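Local coordinates for thiamin pyrophosphokinase family protein (Enterococcus faecalis, PDB 3MEL) that binds magnesium ions and thiamine diphosphate, and probably transfers pyrophosphate from ATP to thiamine, making thiamine diphosphate, at residues Y23-H35 with L43-E57. Residues are numbered along the deposited sequence; the frame is centred on the assembly and turned at random.
Sequences YDYFVGIDRGCLH and LQLAVGDFDSLSREE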
ATOM      1  N   TYR A  23     -24.002  -6.592  -9.088  1.00 37.18           N
ATOM      2  CA  TYR A  23     -24.146  -6.555  -7.631  1.00 33.17           C
ATOM      3  C   TYR A  23     -25.599  -6.725  -7.169  1.00 34.01           C
ATOM      4  O   TYR A  23     -26.525  -6.220  -7.795  1.00 37.91           O
ATOM      5  CB  TYR A  23     -23.529  -5.280  -7.069  1.00 29.95           C
ATOM      6  CG  TYR A  23     -22.122  -5.097  -7.531  1.00 29.31           C
ATOM      7  CD1 TYR A  23     -21.127  -5.985  -7.144  1.00 29.14           C
ATOM      8  CD2 TYR A  23     -21.782  -4.053  -8.381  1.00 31.08           C
ATOM      9  CE1 TYR A  23     -19.821  -5.833  -7.589  1.00 25.94           C
ATOM     10  CE2 TYR A  23     -20.487  -3.893  -8.833  1.00 29.52           C
ATOM     11  CZ  TYR A  23     -19.509  -4.783  -8.434  1.00 26.91           C
ATOM     12  OH  TYR A  23     -18.228  -4.614  -8.895  1.00 26.44           O
ATOM     13  N   ASP A  24     -25.773  -7.473  -6.084  1.00 32.54           N
ATOM     14  CA  ASP A  24     -27.082  -7.779  -5.520  1.00 33.72           C
ATOM     15  C   ASP A  24     -27.354  -6.979  -4.247  1.00 33.89           C
ATOM     16  O   ASP A  24     -28.384  -7.172  -3.607  1.00 33.41           O
ATOM     17  CB  ASP A  24     -27.156  -9.258  -5.152  1.00 32.64           C
ATOM     18  CG  ASP A  24     -26.883 -10.161  -6.317  1.00 38.52           C
ATOM     19  OD1 ASP A  24     -27.560 -10.026  -7.357  1.00 41.26           O
ATOM     20  OD2 ASP A  24     -25.986 -11.016  -6.192  1.00 40.10           O
ATOM     21  N   TYR A  25     -26.431  -6.095  -3.879  1.00 30.19           N
ATOM     22  CA  TYR A  25     -26.504  -5.394  -2.609  1.00 28.41           C
ATOM     23  C   TYR A  25     -25.452  -4.295  -2.628  1.00 32.92           C
ATOM     24  O   TYR A  25     -24.291  -4.556  -2.925  1.00 31.63           O
ATOM     25  CB  TYR A  25     -26.223  -6.377  -1.469  1.00 29.38           C
ATOM     26  CG  TYR A  25     -26.634  -5.909  -0.087  1.00 32.78           C
ATOM     27  CD1 TYR A  25     -27.976  -5.704   0.226  1.00 32.69           C
ATOM     28  CD2 TYR A  25     -25.683  -5.693   0.921  1.00 30.98           C
ATOM     29  CE1 TYR A  25     -28.359  -5.279   1.491  1.00 30.27           C
ATOM     30  CE2 TYR A  25     -26.063  -5.280   2.192  1.00 26.08           C
ATOM     31  CZ  TYR A  25     -27.400  -5.077   2.464  1.00 30.17           C
ATOM     32  OH  TYR A  25     -27.799  -4.663   3.712  1.00 36.52           O
ATOM     33  N   PHE A  26     -25.853  -3.066  -2.317  1.00 31.93           N
ATOM     34  CA  PHE A  26     -24.926  -1.944  -2.343  1.00 28.60           C
ATOM     35  C   PHE A  26     -24.729  -1.357  -0.953  1.00 30.57           C
ATOM     36  O   PHE A  26     -25.695  -1.032  -0.263  1.00 32.08           O
ATOM     37  CB  PHE A  26     -25.406  -0.863  -3.312  1.00 29.24           C
ATOM     38  CG  PHE A  26     -25.402  -1.290  -4.751  1.00 32.01           C
ATOM     39  CD1 PHE A  26     -24.618  -0.638  -5.682  1.00 33.53           C
ATOM     40  CD2 PHE A  26     -26.197  -2.345  -5.185  1.00 34.93           C
ATOM     41  CE1 PHE A  26     -24.625  -1.015  -7.020  1.00 32.54           C
ATOM     42  CE2 PHE A  26     -26.207  -2.728  -6.515  1.00 32.82           C
ATOM     43  CZ  PHE A  26     -25.409  -2.062  -7.431  1.00 31.77           C
ATOM     44  N   VAL A  27     -23.462  -1.213  -0.562  1.00 32.05           N
ATOM     45  CA  VAL A  27     -23.083  -0.808   0.787  1.00 28.05           C
ATOM     46  C   VAL A  27     -22.275   0.481   0.762  1.00 27.40           C
ATOM     47  O   VAL A  27     -21.241   0.552   0.127  1.00 27.81           O
ATOM     48  CB  VAL A  27     -22.259  -1.903   1.477  1.00 25.70           C
ATOM     49  CG1 VAL A  27     -21.988  -1.538   2.935  1.00 27.59           C
ATOM     50  CG2 VAL A  27     -22.984  -3.216   1.412  1.00 24.75           C
ATOM     51  N   GLY A  28     -22.765   1.503   1.454  1.00 27.73           N
ATOM     52  CA  GLY A  28     -22.058   2.758   1.561  1.00 28.12           C
ATOM     53  C   GLY A  28     -21.271   2.763   2.855  1.00 31.59           C
ATOM     54  O   GLY A  28     -21.714   2.229   3.870  1.00 33.11           O
ATOM     55  N   ILE A  29     -20.087   3.352   2.819  1.00 31.77           N
ATOM     56  CA  ILE A  29     -19.279   3.496   4.016  1.00 32.09           C
ATOM     57  C   ILE A  29     -19.002   4.974   4.226  1.00 34.06           C
ATOM     58  O   ILE A  29     -18.331   5.604   3.411  1.00 31.15           O
ATOM     59  CB  ILE A  29     -17.961   2.735   3.882  1.00 30.92           C
ATOM     60  CG1 ILE A  29     -18.239   1.260   3.554  1.00 29.17           C
ATOM     61  CG2 ILE A  29     -17.162   2.867   5.141  1.00 30.32           C
ATOM     62  CD1 ILE A  29     -17.003   0.433   3.287  1.00 25.32           C
ATOM     63  N   ASP A  30     -19.548   5.536   5.302  1.00 34.45           N
ATOM     64  CA  ASP A  30     -19.362   6.954   5.583  1.00 35.81           C
ATOM     65  C   ASP A  30     -19.682   7.769   4.335  1.00 35.38           C
ATOM     66  O   ASP A  30     -20.771   7.689   3.788  1.00 36.18           O
ATOM     67  CB  ASP A  30     -17.920   7.248   6.022  1.00 39.38           C
ATOM     68  CG  ASP A  30     -17.802   7.561   7.493  1.00 43.93           C
ATOM     69  OD1 ASP A  30     -18.700   7.182   8.263  1.00 43.27           O
ATOM     70  OD2 ASP A  30     -16.797   8.180   7.891  1.00 52.39           O
ATOM     71  N   ARG A  31     -18.710   8.543   3.887  1.00 34.27           N
ATOM     72  CA  ARG A  31     -18.894   9.465   2.792  1.00 34.85           C
ATOM     73  C   ARG A  31     -19.111   8.735   1.448  1.00 38.31           C
ATOM     74  O   ARG A  31     -19.572   9.323   0.460  1.00 37.27           O
ATOM     75  CB  ARG A  31     -17.702  10.420   2.759  1.00 37.80           C
ATOM     76  CG  ARG A  31     -17.926  11.628   1.911  1.00 43.24           C
ATOM     77  CD  ARG A  31     -17.376  12.909   2.514  1.00 42.52           C
ATOM     78  NE  ARG A  31     -17.838  13.990   1.652  1.00 50.22           N
ATOM     79  CZ  ARG A  31     -18.945  14.690   1.875  1.00 46.41           C
ATOM     80  NH1 ARG A  31     -19.662  14.454   2.963  1.00 48.97           N
ATOM     81  NH2 ARG A  31     -19.321  15.637   1.023  1.00 42.75           N
ATOM     82  N   GLY A  32     -18.804   7.442   1.425  1.00 35.58           N
ATOM     83  CA  GLY A  32     -19.090   6.621   0.264  1.00 32.67           C
ATOM     84  C   GLY A  32     -20.581   6.453   0.011  1.00 34.68           C
ATOM     85  O   GLY A  32     -20.997   6.157  -1.120  1.00 36.31           O
ATOM     86  N   CYS A  33     -21.378   6.626   1.063  1.00 32.76           N
ATOM     87  CA  CYS A  33     -22.833   6.643   0.958  1.00 32.24           C
ATOM     88  C   CYS A  33     -23.314   7.747   0.008  1.00 35.54           C
ATOM     89  O   CYS A  33     -24.209   7.521  -0.800  1.00 36.14           O
ATOM     90  CB  CYS A  33     -23.479   6.814   2.331  1.00 30.10           C
ATOM     91  SG  CYS A  33     -23.288   5.437   3.506  1.00 32.80           S
ATOM     92  N   LEU A  34     -22.722   8.935   0.091  1.00 34.40           N
ATOM     93  CA  LEU A  34     -23.101  10.022  -0.813  1.00 35.55           C
ATOM     94  C   LEU A  34     -22.631   9.761  -2.243  1.00 43.44           C
ATOM     95  O   LEU A  34     -23.347  10.053  -3.210  1.00 44.18           O
ATOM     96  CB  LEU A  34     -22.538  11.351  -0.322  1.00 36.12           C
ATOM     97  CG  LEU A  34     -22.929  11.695   1.117  1.00 40.90           C
ATOM     98  CD1 LEU A  34     -21.943  12.679   1.763  1.00 35.60           C
ATOM     99  CD2 LEU A  34     -24.384  12.192   1.189  1.00 37.40           C
ATOM    100  N   HIS A  35     -21.425   9.207  -2.374  1.00 42.25           N
ATOM    101  CA  HIS A  35     -20.860   8.901  -3.685  1.00 41.86           C
ATOM    102  C   HIS A  35     -21.727   7.936  -4.506  1.00 43.89           C
ATOM    103  O   HIS A  35     -21.857   8.085  -5.724  1.00 46.99           O
ATOM    104  CB  HIS A  35     -19.426   8.394  -3.536  1.00 40.00           C
ATOM    105  CG  HIS A  35     -18.494   9.425  -2.976  1.00 40.76           C
ATOM    106  ND1 HIS A  35     -17.236   9.120  -2.495  1.00 40.59           N
ATOM    107  CD2 HIS A  35     -18.645  10.759  -2.808  1.00 41.65           C
ATOM    108  CE1 HIS A  35     -16.652  10.223  -2.062  1.00 38.66           C
ATOM    109  NE2 HIS A  35     -17.488  11.232  -2.237  1.00 42.40           N
ATOM    110  N   LEU A  43     -28.425   2.391  -2.472  1.00 37.15           N
ATOM    111  CA  LEU A  43     -27.774   2.424  -1.169  1.00 32.12           C
ATOM    112  C   LEU A  43     -28.669   1.602  -0.303  1.00 28.97           C
ATOM    113  O   LEU A  43     -29.764   2.022   0.009  1.00 34.67           O
ATOM    114  CB  LEU A  43     -27.698   3.851  -0.622  1.00 28.40           C
ATOM    115  CG  LEU A  43     -27.196   4.029   0.808  1.00 30.06           C
ATOM    116  CD1 LEU A  43     -25.776   3.498   0.958  1.00 30.09           C
ATOM    117  CD2 LEU A  43     -27.282   5.493   1.228  1.00 32.36           C
ATOM    118  N   GLN A  44     -28.231   0.413   0.059  1.00 27.99           N
ATOM    119  CA  GLN A  44     -29.089  -0.466   0.823  1.00 31.47           C
ATOM    120  C   GLN A  44     -28.584  -0.670   2.250  1.00 32.44           C
ATOM    121  O   GLN A  44     -29.342  -1.108   3.127  1.00 32.39           O
ATOM    122  CB  GLN A  44     -29.254  -1.798   0.099  1.00 29.39           C
ATOM    123  CG  GLN A  44     -29.935  -1.657  -1.242  1.00 30.94           C
ATOM    124  CD  GLN A  44     -29.687  -2.840  -2.122  1.00 27.23           C
ATOM    125  OE1 GLN A  44     -30.487  -3.757  -2.190  1.00 27.26           O
ATOM    126  NE2 GLN A  44     -28.553  -2.843  -2.776  1.00 31.37           N
ATOM    127  N   LEU A  45     -27.306  -0.359   2.466  1.00 28.70           N
ATOM    128  CA  LEU A  45     -26.686  -0.457   3.791  1.00 30.98           C
ATOM    129  C   LEU A  45     -25.712   0.704   3.988  1.00 29.40           C
ATOM    130  O   LEU A  45     -24.775   0.857   3.208  1.00 28.50           O
ATOM    131  CB  LEU A  45     -25.975  -1.802   3.956  1.00 28.03           C
ATOM    132  CG  LEU A  45     -25.284  -2.138   5.282  1.00 28.44           C
ATOM    133  CD1 LEU A  45     -26.276  -2.173   6.433  1.00 29.01           C
ATOM    134  CD2 LEU A  45     -24.528  -3.467   5.176  1.00 26.39           C
ATOM    135  N   ALA A  46     -25.961   1.542   5.000  1.00 27.42           N
ATOM    136  CA  ALA A  46     -25.071   2.676   5.296  1.00 26.46           C
ATOM    137  C   ALA A  46     -24.308   2.469   6.614  1.00 29.05           C
ATOM    138  O   ALA A  46     -24.917   2.227   7.656  1.00 30.29           O
ATOM    139  CB  ALA A  46     -25.845   3.965   5.313  1.00 24.32           C
ATOM    140  N   VAL A  47     -22.976   2.534   6.560  1.00 29.05           N
ATOM    141  CA  VAL A  47     -22.146   2.204   7.722  1.00 31.07           C
ATOM    142  C   VAL A  47     -21.049   3.226   8.034  1.00 32.35           C
ATOM    143  O   VAL A  47     -20.411   3.787   7.143  1.00 30.62           O
ATOM    144  CB  VAL A  47     -21.478   0.823   7.567  1.00 29.75           C
ATOM    145  CG1 VAL A  47     -21.205   0.228   8.936  1.00 28.09           C
ATOM    146  CG2 VAL A  47     -22.358  -0.098   6.786  1.00 26.56           C
ATOM    147  N   GLY A  48     -20.818   3.446   9.319  1.00 35.43           N
ATOM    148  CA  GLY A  48     -19.816   4.403   9.737  1.00 35.32           C
ATOM    149  C   GLY A  48     -20.246   5.209  10.934  1.00 34.38           C
ATOM    150  O   GLY A  48     -21.226   4.884  11.573  1.00 34.81           O
ATOM    151  N   ASP A  49     -19.493   6.253  11.245  1.00 38.82           N
ATOM    152  CA  ASP A  49     -19.822   7.136  12.351  1.00 37.45           C
ATOM    153  C   ASP A  49     -20.295   8.429  11.729  1.00 37.38           C
ATOM    154  O   ASP A  49     -20.890   9.283  12.380  1.00 36.79           O
ATOM    155  CB  ASP A  49     -18.606   7.356  13.247  1.00 36.59           C
ATOM    156  CG  ASP A  49     -17.323   7.525  12.463  1.00 45.47           C
ATOM    157  OD1 ASP A  49     -17.227   8.500  11.696  1.00 50.55           O
ATOM    158  OD2 ASP A  49     -16.400   6.694  12.616  1.00 52.62           O
ATOM    159  N   PHE A  50     -20.023   8.542  10.438  1.00 39.28           N
ATOM    160  CA  PHE A  50     -20.551   9.614   9.612  1.00 40.04           C
ATOM    161  C   PHE A  50     -20.116  10.984  10.088  1.00 39.69           C
ATOM    162  O   PHE A  50     -20.783  11.972   9.806  1.00 41.14           O
ATOM    163  CB  PHE A  50     -22.086   9.516   9.503  1.00 38.27           C
ATOM    164  CG  PHE A  50     -22.564   8.245   8.849  1.00 32.58           C
ATOM    165  CD1 PHE A  50     -22.575   8.123   7.482  1.00 30.44           C
ATOM    166  CD2 PHE A  50     -22.979   7.171   9.607  1.00 34.36           C
ATOM    167  CE1 PHE A  50     -22.998   6.963   6.884  1.00 30.18           C
ATOM    168  CE2 PHE A  50     -23.401   6.002   9.007  1.00 32.82           C
ATOM    169  CZ  PHE A  50     -23.406   5.902   7.647  1.00 29.14           C
ATOM    170  N   ASP A  51     -18.985  11.041  10.786  1.00 38.42           N
ATOM    171  CA  ASP A  51     -18.455  12.313  11.270  1.00 41.53           C
ATOM    172  C   ASP A  51     -17.935  13.170  10.122  1.00 41.71           C
ATOM    173  O   ASP A  51     -17.830  14.390  10.230  1.00 43.17           O
ATOM    174  CB  ASP A  51     -17.385  12.113  12.371  1.00 49.26           C
ATOM    175  CG  ASP A  51     -16.143  11.332  11.886  1.00 58.45           C
ATOM    176  OD1 ASP A  51     -16.004  11.048  10.661  1.00 50.70           O
ATOM    177  OD2 ASP A  51     -15.295  11.007  12.757  1.00 57.44           O
ATOM    178  N   SER A  52     -17.620  12.541   9.006  1.00 41.24           N
ATOM    179  CA  SER A  52     -17.189  13.317   7.869  1.00 41.00           C
ATOM    180  C   SER A  52     -18.383  14.052   7.214  1.00 46.21           C
ATOM    181  O   SER A  52     -18.194  14.995   6.443  1.00 49.62           O
ATOM    182  CB  SER A  52     -16.414  12.425   6.894  1.00 38.96           C
ATOM    183  OG  SER A  52     -17.123  12.213   5.694  1.00 51.07           O
ATOM    184  N   LEU A  53     -19.610  13.647   7.546  1.00 41.82           N
ATOM    185  CA  LEU A  53     -20.806  14.210   6.906  1.00 41.66           C
ATOM    186  C   LEU A  53     -21.480  15.384   7.632  1.00 38.35           C
ATOM    187  O   LEU A  53     -21.551  15.423   8.858  1.00 37.29           O
ATOM    188  CB  LEU A  53     -21.850  13.118   6.651  1.00 40.48           C
ATOM    189  CG  LEU A  53     -21.570  12.020   5.626  1.00 39.80           C
ATOM    190  CD1 LEU A  53     -20.500  11.087   6.145  1.00 40.90           C
ATOM    191  CD2 LEU A  53     -22.851  11.258   5.338  1.00 33.95           C
ATOM    192  N   SER A  54     -21.994  16.332   6.856  1.00 38.35           N
ATOM    193  CA  SER A  54     -22.788  17.429   7.412  1.00 41.01           C
ATOM    194  C   SER A  54     -24.107  16.920   8.009  1.00 42.37           C
ATOM    195  O   SER A  54     -24.561  15.818   7.698  1.00 44.35           O
ATOM    196  CB  SER A  54     -23.065  18.494   6.339  1.00 42.10           C
ATOM    197  OG  SER A  54     -23.972  18.040   5.340  1.00 40.47           O
ATOM    198  N   ARG A  55     -24.736  17.715   8.861  1.00 41.40           N
ATOM    199  CA  ARG A  55     -25.995  17.291   9.456  1.00 42.87           C
ATOM    200  C   ARG A  55     -27.064  17.084   8.368  1.00 45.98           C
ATOM    201  O   ARG A  55     -27.971  16.247   8.487  1.00 42.33           O
ATOM    202  CB  ARG A  55     -26.450  18.306  10.500  1.00 43.38           C
ATOM    203  CG  ARG A  55     -26.106  17.917  11.922  1.00 47.90           C
ATOM    204  CD  ARG A  55     -26.584  18.965  12.923  1.00 48.27           C
ATOM    205  NE  ARG A  55     -25.993  20.275  12.664  1.00 44.20           N
ATOM    206  CZ  ARG A  55     -25.940  21.262  13.554  1.00 49.75           C
ATOM    207  NH1 ARG A  55     -26.438  21.095  14.775  1.00 54.06           N
ATOM    208  NH2 ARG A  55     -25.377  22.419  13.230  1.00 51.65           N
ATOM    209  N   GLU A  56     -26.927  17.839   7.289  1.00 42.02           N
ATOM    210  CA  GLU A  56     -27.868  17.787   6.191  1.00 41.45           C
ATOM    211  C   GLU A  56     -27.603  16.598   5.261  1.00 43.30           C
ATOM    212  O   GLU A  56     -28.530  15.999   4.727  1.00 41.19           O
ATOM    213  CB  GLU A  56     -27.795  19.105   5.424  1.00 42.68           C
ATOM    214  CG  GLU A  56     -28.787  19.244   4.307  1.00 44.15           C
ATOM    215  CD  GLU A  56     -28.736  20.617   3.691  1.00 49.34           C
ATOM    216  OE1 GLU A  56     -28.249  21.551   4.370  1.00 44.90           O
ATOM    217  OE2 GLU A  56     -29.188  20.761   2.532  1.00 57.51           O
ATOM    218  N   GLU A  57     -26.333  16.262   5.059  1.00 43.39           N
ATOM    219  CA  GLU A  57     -25.990  15.125   4.217  1.00 40.89           C
ATOM    220  C   GLU A  57     -26.361  13.822   4.908  1.00 42.71           C
ATOM    221  O   GLU A  57     -26.820  12.879   4.260  1.00 42.67           O
ATOM    222  CB  GLU A  57     -24.507  15.135   3.872  1.00 41.06           C
ATOM    223  CG  GLU A  57     -24.114  16.181   2.836  1.00 42.24           C
ATOM    224  CD  GLU A  57     -22.615  16.390   2.770  1.00 40.85           C
ATOM    225  OE1 GLU A  57     -21.928  16.097   3.776  1.00 37.93           O
ATOM    226  OE2 GLU A  57     -22.131  16.859   1.717  1.00 40.06           O
TER
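The magnesium site lies at the end of two neighbouring parallel strands, where Asp-30 of the first meets the Asp-49 to Asp-51 turn of the second. Between strands 26-29 and 45-48, Gly-28 N donates to Leu-45 O, Val-47 N to Gly-28 O, and Asp-30 N to Val-47 O (2.7 Å). At the other end Phe-26 O takes both Gln-44 N and Leu-45 N.

One face of the pair carries Val-27, Ile-29, Leu-45 and Val-47. Val-27 and Leu-45 lie side by side, CG1 to CD2 at 3.9 Å. The other face is covered by the helix that starts near Gly-32. Here Cys-33 SG, anti to its carbonyl carbon (chi1 -67°), sits 3.5 Å from Ala-46 CB and at the edge of the Phe-50 ring. Helix 57-64 packs on this side through Val-61.

Asp-30 OD1 accepts from Phe-50 N at 2.9 Å, on its syn side but 32° out of the carboxylate plane. It also lies over one face of the Phe-50 ring. A weak bond from Asp-49 N adds to the grip. Asp-30 OD2 comes within 3.8 Å of Asp-49 OD1, an acidic cluster that magnesium would be expected to offset. Asp-49 OD1 accepts from Asp-51 N, an Asx turn, while its OD2 pairs with Lys-75.

Farther out, Arg-31 grips Glu-57 end-on. Arg-31 NH1 reaches Glu-57 OE1 at 2.9 Å and Arg-31 NH2 reaches Glu-57 OE2 at 3.1 Å, both acceptors near the guanidinium plane. Ser-54 N donates to Glu-57 OE1 from the opposite face of the carboxylate, and Glu-57 N donates to Ser-54 OG: a capping box. Beside the salt bridge, Leu-34 CD1 meets Leu-53 CG tip to tip.

Asp-49 also touches thiamine diphosphate. This is a beta-alpha-beta unit with its acidic metal site at the C-terminal strand ends, in the thiamin pyrophosphokinase catalytic domain.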